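Long-range contact in ribonuclease P protein component 3 (PDB 3WYZ), which is probably a protein subunit of ribonuclease P, the RNA-based enzyme that trims the 5' ends of precursor tRNAs: residues L156-K167 / L194-E204. Sequence-based numbering, arbitrary orientation. Where two conformers were deposited one is given.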
ATOM      1  N   LEU A 156     -11.701 -10.095  -4.971  1.00 41.32           N
ATOM      2  CA  LEU A 156     -12.543  -9.732  -3.822  1.00 42.16           C
ATOM      3  C   LEU A 156     -12.515 -10.805  -2.737  1.00 43.47           C
ATOM      4  O   LEU A 156     -12.456 -10.470  -1.544  1.00 41.04           O
ATOM      5  CB  LEU A 156     -13.987  -9.458  -4.246  1.00 43.83           C
ATOM      6  CG  LEU A 156     -14.215  -8.120  -4.959  1.00 45.96           C
ATOM      7  CD1 LEU A 156     -15.539  -8.111  -5.716  1.00 47.01           C
ATOM      8  CD2 LEU A 156     -14.153  -6.952  -3.987  1.00 46.75           C
ATOM      9  N   ARG A 157     -12.542 -12.080  -3.139  1.00 42.07           N
ATOM     10  CA  ARG A 157     -12.419 -13.180  -2.175  1.00 42.63           C
ATOM     11  C   ARG A 157     -11.107 -13.100  -1.398  1.00 40.61           C
ATOM     12  O   ARG A 157     -11.098 -13.282  -0.183  1.00 40.10           O
ATOM     13  CB  ARG A 157     -12.550 -14.559  -2.849  1.00 45.18           C
ATOM     14  CG  ARG A 157     -13.986 -14.948  -3.169  1.00 48.10           C
ATOM     15  CD  ARG A 157     -14.167 -16.420  -3.541  1.00 50.96           C
ATOM     16  NE  ARG A 157     -13.143 -16.942  -4.460  1.00 51.89           N
ATOM     17  CZ  ARG A 157     -12.030 -17.584  -4.092  1.00 52.19           C
ATOM     18  NH1 ARG A 157     -11.184 -18.014  -5.018  1.00 52.17           N
ATOM     19  NH2 ARG A 157     -11.743 -17.800  -2.810  1.00 52.61           N
ATOM     20  N   PHE A 158     -10.010 -12.821  -2.099  1.00 40.42           N
ATOM     21  CA  PHE A 158      -8.692 -12.739  -1.469  1.00 40.55           C
ATOM     22  C   PHE A 158      -8.613 -11.566  -0.509  1.00 39.58           C
ATOM     23  O   PHE A 158      -8.015 -11.672   0.561  1.00 37.03           O
ATOM     24  CB  PHE A 158      -7.566 -12.616  -2.511  1.00 40.32           C
ATOM     25  CG  PHE A 158      -7.559 -13.711  -3.549  1.00 40.78           C
ATOM     26  CD1 PHE A 158      -7.978 -15.000  -3.242  1.00 42.41           C
ATOM     27  CD2 PHE A 158      -7.114 -13.447  -4.836  1.00 41.71           C
ATOM     28  CE1 PHE A 158      -7.960 -15.999  -4.203  1.00 43.85           C
ATOM     29  CE2 PHE A 158      -7.098 -14.434  -5.800  1.00 41.70           C
ATOM     30  CZ  PHE A 158      -7.518 -15.713  -5.487  1.00 42.78           C
ATOM     31  N   MET A 159      -9.205 -10.446  -0.909  1.00 40.05           N
ATOM     32  CA  MET A 159      -9.265  -9.263  -0.062  1.00 41.00           C
ATOM     33  C   MET A 159     -10.103  -9.506   1.190  1.00 41.54           C
ATOM     34  O   MET A 159      -9.765  -9.008   2.261  1.00 41.56           O
ATOM     35  CB  MET A 159      -9.837  -8.084  -0.835  1.00 41.64           C
ATOM     36  CG  MET A 159      -8.887  -7.524  -1.876  1.00 44.07           C
ATOM     37  SD  MET A 159      -9.595  -6.102  -2.717  1.00 43.98           S
ATOM     38  CE  MET A 159      -8.298  -5.715  -3.883  1.00 48.24           C
ATOM     39  N   MET A 160     -11.188 -10.265   1.050  1.00 42.15           N
ATOM     40  CA  MET A 160     -12.006 -10.672   2.191  1.00 45.34           C
ATOM     41  C   MET A 160     -11.222 -11.551   3.165  1.00 44.02           C
ATOM     42  O   MET A 160     -11.302 -11.343   4.369  1.00 43.62           O
ATOM     43  CB  MET A 160     -13.267 -11.405   1.728  1.00 49.31           C
ATOM     44  CG  MET A 160     -14.292 -10.506   1.053  1.00 53.38           C
ATOM     45  SD  MET A 160     -15.639 -11.435   0.294  1.00 61.37           S
ATOM     46  CE  MET A 160     -16.359 -10.208  -0.800  1.00 62.31           C
ATOM     47  N   LYS A 161     -10.474 -12.525   2.648  1.00 45.64           N
ATOM     48  CA  LYS A 161      -9.670 -13.416   3.498  1.00 46.26           C
ATOM     49  C   LYS A 161      -8.584 -12.638   4.244  1.00 43.66           C
ATOM     50  O   LYS A 161      -8.359 -12.855   5.435  1.00 44.28           O
ATOM     51  CB  LYS A 161      -9.014 -14.544   2.684  1.00 48.62           C
ATOM     52  CG  LYS A 161      -9.988 -15.531   2.046  1.00 52.96           C
ATOM     53  CD  LYS A 161      -9.412 -16.944   1.992  1.00 55.02           C
ATOM     54  CE  LYS A 161     -10.091 -17.809   0.932  1.00 58.15           C
ATOM     55  NZ  LYS A 161      -9.913 -19.271   1.190  1.00 56.73           N
ATOM     56  N   THR A 162      -7.911 -11.739   3.532  1.00 40.23           N
ATOM     57  CA  THR A 162      -6.868 -10.916   4.118  1.00 39.13           C
ATOM     58  C   THR A 162      -7.436  -9.949   5.159  1.00 38.55           C
ATOM     59  O   THR A 162      -6.833  -9.741   6.211  1.00 38.01           O
ATOM     60  CB  THR A 162      -6.113 -10.126   3.038  1.00 38.86           C
ATOM     61  OG1 THR A 162      -5.547 -11.036   2.084  1.00 40.25           O
ATOM     62  CG2 THR A 162      -5.010  -9.304   3.646  1.00 39.61           C
ATOM     63  N   TRP A 163      -8.587  -9.354   4.868  1.00 37.68           N
ATOM     64  CA  TRP A 163      -9.226  -8.451   5.826  1.00 37.74           C
ATOM     65  C   TRP A 163      -9.555  -9.172   7.136  1.00 37.51           C
ATOM     66  O   TRP A 163      -9.278  -8.658   8.207  1.00 36.66           O
ATOM     67  CB  TRP A 163     -10.492  -7.821   5.238  1.00 38.63           C
ATOM     68  CG  TRP A 163     -11.419  -7.263   6.284  1.00 39.36           C
ATOM     69  CD1 TRP A 163     -12.694  -7.653   6.533  1.00 39.10           C
ATOM     70  CD2 TRP A 163     -11.117  -6.236   7.243  1.00 41.28           C
ATOM     71  NE1 TRP A 163     -13.221  -6.927   7.578  1.00 40.12           N
ATOM     72  CE2 TRP A 163     -12.271  -6.056   8.036  1.00 41.17           C
ATOM     73  CE3 TRP A 163      -9.983  -5.464   7.511  1.00 40.71           C
ATOM     74  CZ2 TRP A 163     -12.335  -5.119   9.074  1.00 42.20           C
ATOM     75  CZ3 TRP A 163     -10.043  -4.529   8.550  1.00 42.74           C
ATOM     76  CH2 TRP A 163     -11.216  -4.372   9.321  1.00 42.03           C
ATOM     77  N   GLN A 164     -10.139 -10.363   7.043  1.00 38.09           N
ATOM     78  CA  GLN A 164     -10.542 -11.130   8.224  0.60 39.40           C
ATOM     79  C   GLN A 164      -9.346 -11.448   9.121  1.00 39.70           C
ATOM     80  O   GLN A 164      -9.456 -11.452  10.337  1.00 38.27           O
ATOM     81  CB  GLN A 164     -11.235 -12.434   7.807  0.60 39.78           C
ATOM     82  CG  GLN A 164     -12.607 -12.243   7.166  0.60 40.58           C
ATOM     83  CD  GLN A 164     -13.114 -13.498   6.465  0.60 40.29           C
ATOM     84  OE1 GLN A 164     -12.995 -14.602   6.987  0.60 41.16           O
ATOM     85  NE2 GLN A 164     -13.686 -13.328   5.281  0.60 40.03           N
ATOM     86  N   LEU A 165      -8.203 -11.732   8.492  1.00 41.75           N
ATOM     87  CA  LEU A 165      -6.947 -11.986   9.203  1.00 41.63           C
ATOM     88  C   LEU A 165      -6.385 -10.698   9.799  1.00 41.75           C
ATOM     89  O   LEU A 165      -6.057 -10.653  10.977  1.00 42.61           O
ATOM     90  CB  LEU A 165      -5.906 -12.612   8.263  1.00 41.47           C
ATOM     91  CG  LEU A 165      -6.111 -14.095   7.953  1.00 42.01           C
ATOM     92  CD1 LEU A 165      -5.284 -14.526   6.747  1.00 42.50           C
ATOM     93  CD2 LEU A 165      -5.772 -14.941   9.169  1.00 41.31           C
ATOM     94  N   VAL A 166      -6.273  -9.664   8.966  1.00 40.24           N
ATOM     95  CA  VAL A 166      -5.857  -8.329   9.393  1.00 40.43           C
ATOM     96  C   VAL A 166      -6.659  -7.859  10.610  1.00 41.31           C
ATOM     97  O   VAL A 166      -6.093  -7.346  11.580  1.00 40.59           O
ATOM     98  CB  VAL A 166      -6.022  -7.306   8.238  1.00 40.54           C
ATOM     99  CG1 VAL A 166      -6.076  -5.876   8.750  1.00 40.54           C
ATOM    100  CG2 VAL A 166      -4.903  -7.456   7.210  1.00 39.28           C
ATOM    101  N   LYS A 167      -7.972  -8.033  10.547  1.00 41.19           N
ATOM    102  CA  LYS A 167      -8.856  -7.597  11.615  1.00 44.49           C
ATOM    103  C   LYS A 167      -8.629  -8.381  12.910  1.00 44.53           C
ATOM    104  O   LYS A 167      -8.592  -7.791  13.999  1.00 41.82           O
ATOM    105  CB  LYS A 167     -10.311  -7.710  11.169  1.00 46.51           C
ATOM    106  CG  LYS A 167     -11.300  -7.005  12.082  1.00 49.62           C
ATOM    107  CD  LYS A 167     -12.247  -7.990  12.740  1.00 54.53           C
ATOM    108  CE  LYS A 167     -13.474  -7.294  13.313  1.00 57.62           C
ATOM    109  NZ  LYS A 167     -14.625  -8.235  13.437  1.00 60.47           N
ATOM    110  N   LEU A 194     -15.146   0.048  -1.200  1.00 46.20           N
ATOM    111  CA  LEU A 194     -14.328  -1.154  -1.358  1.00 45.10           C
ATOM    112  C   LEU A 194     -14.180  -1.847  -0.008  1.00 45.37           C
ATOM    113  O   LEU A 194     -14.344  -3.061   0.088  1.00 44.62           O
ATOM    114  CB  LEU A 194     -12.948  -0.822  -1.927  1.00 45.61           C
ATOM    115  CG  LEU A 194     -11.951  -1.980  -2.076  1.00 45.47           C
ATOM    116  CD1 LEU A 194     -12.496  -3.077  -2.979  1.00 45.33           C
ATOM    117  CD2 LEU A 194     -10.623  -1.469  -2.612  1.00 46.05           C
ATOM    118  N   GLY A 195     -13.879  -1.072   1.033  1.00 44.70           N
ATOM    119  CA  GLY A 195     -13.801  -1.605   2.389  1.00 43.11           C
ATOM    120  C   GLY A 195     -15.060  -2.368   2.773  1.00 43.17           C
ATOM    121  O   GLY A 195     -14.993  -3.520   3.198  1.00 39.54           O
ATOM    122  N   ILE A 196     -16.210  -1.724   2.609  1.00 44.60           N
ATOM    123  CA  ILE A 196     -17.495  -2.339   2.939  1.00 47.43           C
ATOM    124  C   ILE A 196     -17.730  -3.610   2.112  1.00 47.71           C
ATOM    125  O   ILE A 196     -18.208  -4.609   2.650  1.00 49.73           O
ATOM    126  CB  ILE A 196     -18.674  -1.357   2.737  1.00 49.60           C
ATOM    127  CG1 ILE A 196     -18.559  -0.169   3.700  1.00 50.92           C
ATOM    128  CG2 ILE A 196     -20.013  -2.060   2.945  1.00 49.61           C
ATOM    129  CD1 ILE A 196     -19.308   1.063   3.234  1.00 51.75           C
ATOM    130  N   ASN A 197     -17.387  -3.579   0.824  1.00 48.13           N
ATOM    131  CA  ASN A 197     -17.481  -4.775  -0.032  1.00 49.77           C
ATOM    132  C   ASN A 197     -16.656  -5.944   0.490  1.00 49.64           C
ATOM    133  O   ASN A 197     -17.063  -7.097   0.383  1.00 52.52           O
ATOM    134  CB  ASN A 197     -17.018  -4.469  -1.459  1.00 51.24           C
ATOM    135  CG  ASN A 197     -18.022  -3.652  -2.242  1.00 54.36           C
ATOM    136  OD1 ASN A 197     -18.973  -3.101  -1.687  1.00 55.49           O
ATOM    137  ND2 ASN A 197     -17.807  -3.563  -3.550  1.00 57.72           N
ATOM    138  N   ILE A 198     -15.483  -5.629   1.029  1.00 49.32           N
ATOM    139  CA  ILE A 198     -14.555  -6.619   1.563  1.00 50.42           C
ATOM    140  C   ILE A 198     -14.982  -7.105   2.946  1.00 49.24           C
ATOM    141  O   ILE A 198     -14.465  -8.103   3.437  1.00 51.37           O
ATOM    142  CB  ILE A 198     -13.118  -6.031   1.596  1.00 53.75           C
ATOM    143  CG1 ILE A 198     -12.649  -5.708   0.176  1.00 54.43           C
ATOM    144  CG2 ILE A 198     -12.121  -6.971   2.248  1.00 55.84           C
ATOM    145  CD1 ILE A 198     -12.865  -6.817  -0.818  1.00 54.24           C
ATOM    146  N   GLY A 199     -15.921  -6.406   3.577  1.00 48.16           N
ATOM    147  CA  GLY A 199     -16.468  -6.825   4.867  1.00 48.23           C
ATOM    148  C   GLY A 199     -16.168  -5.913   6.040  1.00 49.31           C
ATOM    149  O   GLY A 199     -16.394  -6.299   7.189  1.00 49.80           O
ATOM    150  N   MET A 200     -15.657  -4.713   5.761  1.00 48.62           N
ATOM    151  CA  MET A 200     -15.378  -3.739   6.805  0.50 50.08           C
ATOM    152  C   MET A 200     -16.671  -3.060   7.249  1.00 50.13           C
ATOM    153  O   MET A 200     -17.596  -2.892   6.463  1.00 51.46           O
ATOM    154  CB  MET A 200     -14.384  -2.688   6.303  0.50 50.18           C
ATOM    155  CG  MET A 200     -13.076  -3.267   5.784  0.50 50.99           C
ATOM    156  SD  MET A 200     -11.868  -1.997   5.377  0.50 52.86           S
ATOM    157  CE  MET A 200     -11.456  -1.466   7.024  0.50 52.05           C
ATOM    158  N   GLU A 201     -16.731  -2.678   8.516  1.00 52.72           N
ATOM    159  CA  GLU A 201     -17.834  -1.865   9.003  1.00 55.30           C
ATOM    160  C   GLU A 201     -17.518  -0.426   8.607  1.00 55.15           C
ATOM    161  O   GLU A 201     -16.394  -0.116   8.195  1.00 53.12           O
ATOM    162  CB  GLU A 201     -17.992  -1.978  10.526  1.00 57.71           C
ATOM    163  CG  GLU A 201     -18.218  -3.395  11.048  1.00 60.01           C
ATOM    164  CD  GLU A 201     -19.538  -4.016  10.610  1.00 62.33           C
ATOM    165  OE1 GLU A 201     -20.423  -3.291  10.104  1.00 65.00           O
ATOM    166  OE2 GLU A 201     -19.696  -5.245  10.786  1.00 65.54           O
ATOM    167  N   ILE A 202     -18.510   0.447   8.734  1.00 54.68           N
ATOM    168  CA  ILE A 202     -18.369   1.844   8.329  1.00 53.54           C
ATOM    169  C   ILE A 202     -17.197   2.555   9.036  1.00 52.13           C
ATOM    170  O   ILE A 202     -16.380   3.190   8.369  1.00 53.32           O
ATOM    171  CB  ILE A 202     -19.709   2.615   8.500  1.00 53.98           C
ATOM    172  CG1 ILE A 202     -20.717   2.131   7.447  1.00 54.60           C
ATOM    173  CG2 ILE A 202     -19.493   4.123   8.387  1.00 54.76           C
ATOM    174  CD1 ILE A 202     -22.122   2.677   7.596  1.00 55.50           C
ATOM    175  N   PRO A 203     -17.109   2.455  10.377  1.00 50.32           N
ATOM    176  CA  PRO A 203     -15.991   3.110  11.068  1.00 48.84           C
ATOM    177  C   PRO A 203     -14.628   2.492  10.767  1.00 45.42           C
ATOM    178  O   PRO A 203     -13.618   3.196  10.802  1.00 44.33           O
ATOM    179  CB  PRO A 203     -16.334   2.943  12.552  1.00 50.66           C
ATOM    180  CG  PRO A 203     -17.300   1.811  12.610  1.00 51.49           C
ATOM    181  CD  PRO A 203     -18.074   1.875  11.328  1.00 52.19           C
ATOM    182  N   GLU A 204     -14.605   1.198  10.463  1.00 44.57           N
ATOM    183  CA  GLU A 204     -13.363   0.516  10.094  1.00 44.30           C
ATOM    184  C   GLU A 204     -12.857   1.023   8.748  1.00 44.98           C
ATOM    185  O   GLU A 204     -11.679   1.352   8.616  1.00 46.26           O
ATOM    186  CB  GLU A 204     -13.555  -1.003  10.058  1.00 44.70           C
ATOM    187  CG  GLU A 204     -13.819  -1.622  11.427  1.00 45.19           C
ATOM    188  CD  GLU A 204     -14.226  -3.085  11.360  1.00 45.73           C
ATOM    189  OE1 GLU A 204     -15.003  -3.457  10.458  1.00 44.37           O
ATOM    190  OE2 GLU A 204     -13.772  -3.875  12.216  1.00 46.77           O
TER
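On the outer, helical layer of this TIM barrel-like fold, I198 of helix 188-198 is pushed as a knob into a hole on helix 149-168 made by L156, M159, M160 and W163. The short helical segments cross at -82°, and I198 enters with its two methyls, terminal CD1 and beta-branch CG2. Its CD1 is wedged between M159 CB, at 3.3 Å, and L156 CD2, both tighter than ordinary van der Waals contact, while CG2 lies against the M159 carbonyl and W163 CB. L194 CD1 comes up to M159 SD from one turn earlier.

The helix carrying the knob ends in a Schellman motif at G199, whose positive phi turns the chain across the indole of W163. With its CG anti to the backbone N (chi1 161°), W163 sends the ring out over this turn. M200 covers one face: its CG stands 3.8 Å from the centroid of the six-membered ring in a CH-pi contact, and, in one of its two modelled conformers, SD lies 4.5 Å from the same centroid as a Met-aromatic contact. K167 CB rests on the opposite face, displaced toward the rim. An alanine in place of W163 would probably leave M200 without its aromatic platform and open a gap between the helix and the turn.

At the ring edge, the carboxylate of E204 stands nearly perpendicular to the indole, with OE1 3.4 Å from W163 CZ2. K167 NZ stays 4.6 Å from E204 OE2, not in contact, though the opposite charges may attract weakly. One half of a capping box holds the carboxylate: E201, the N-cap of helix 202-209, gives its backbone N-H to the anti lone pair of OE1 of E204, the N3 residue, in a nearly straight bond, N to OE1 2.7 Å.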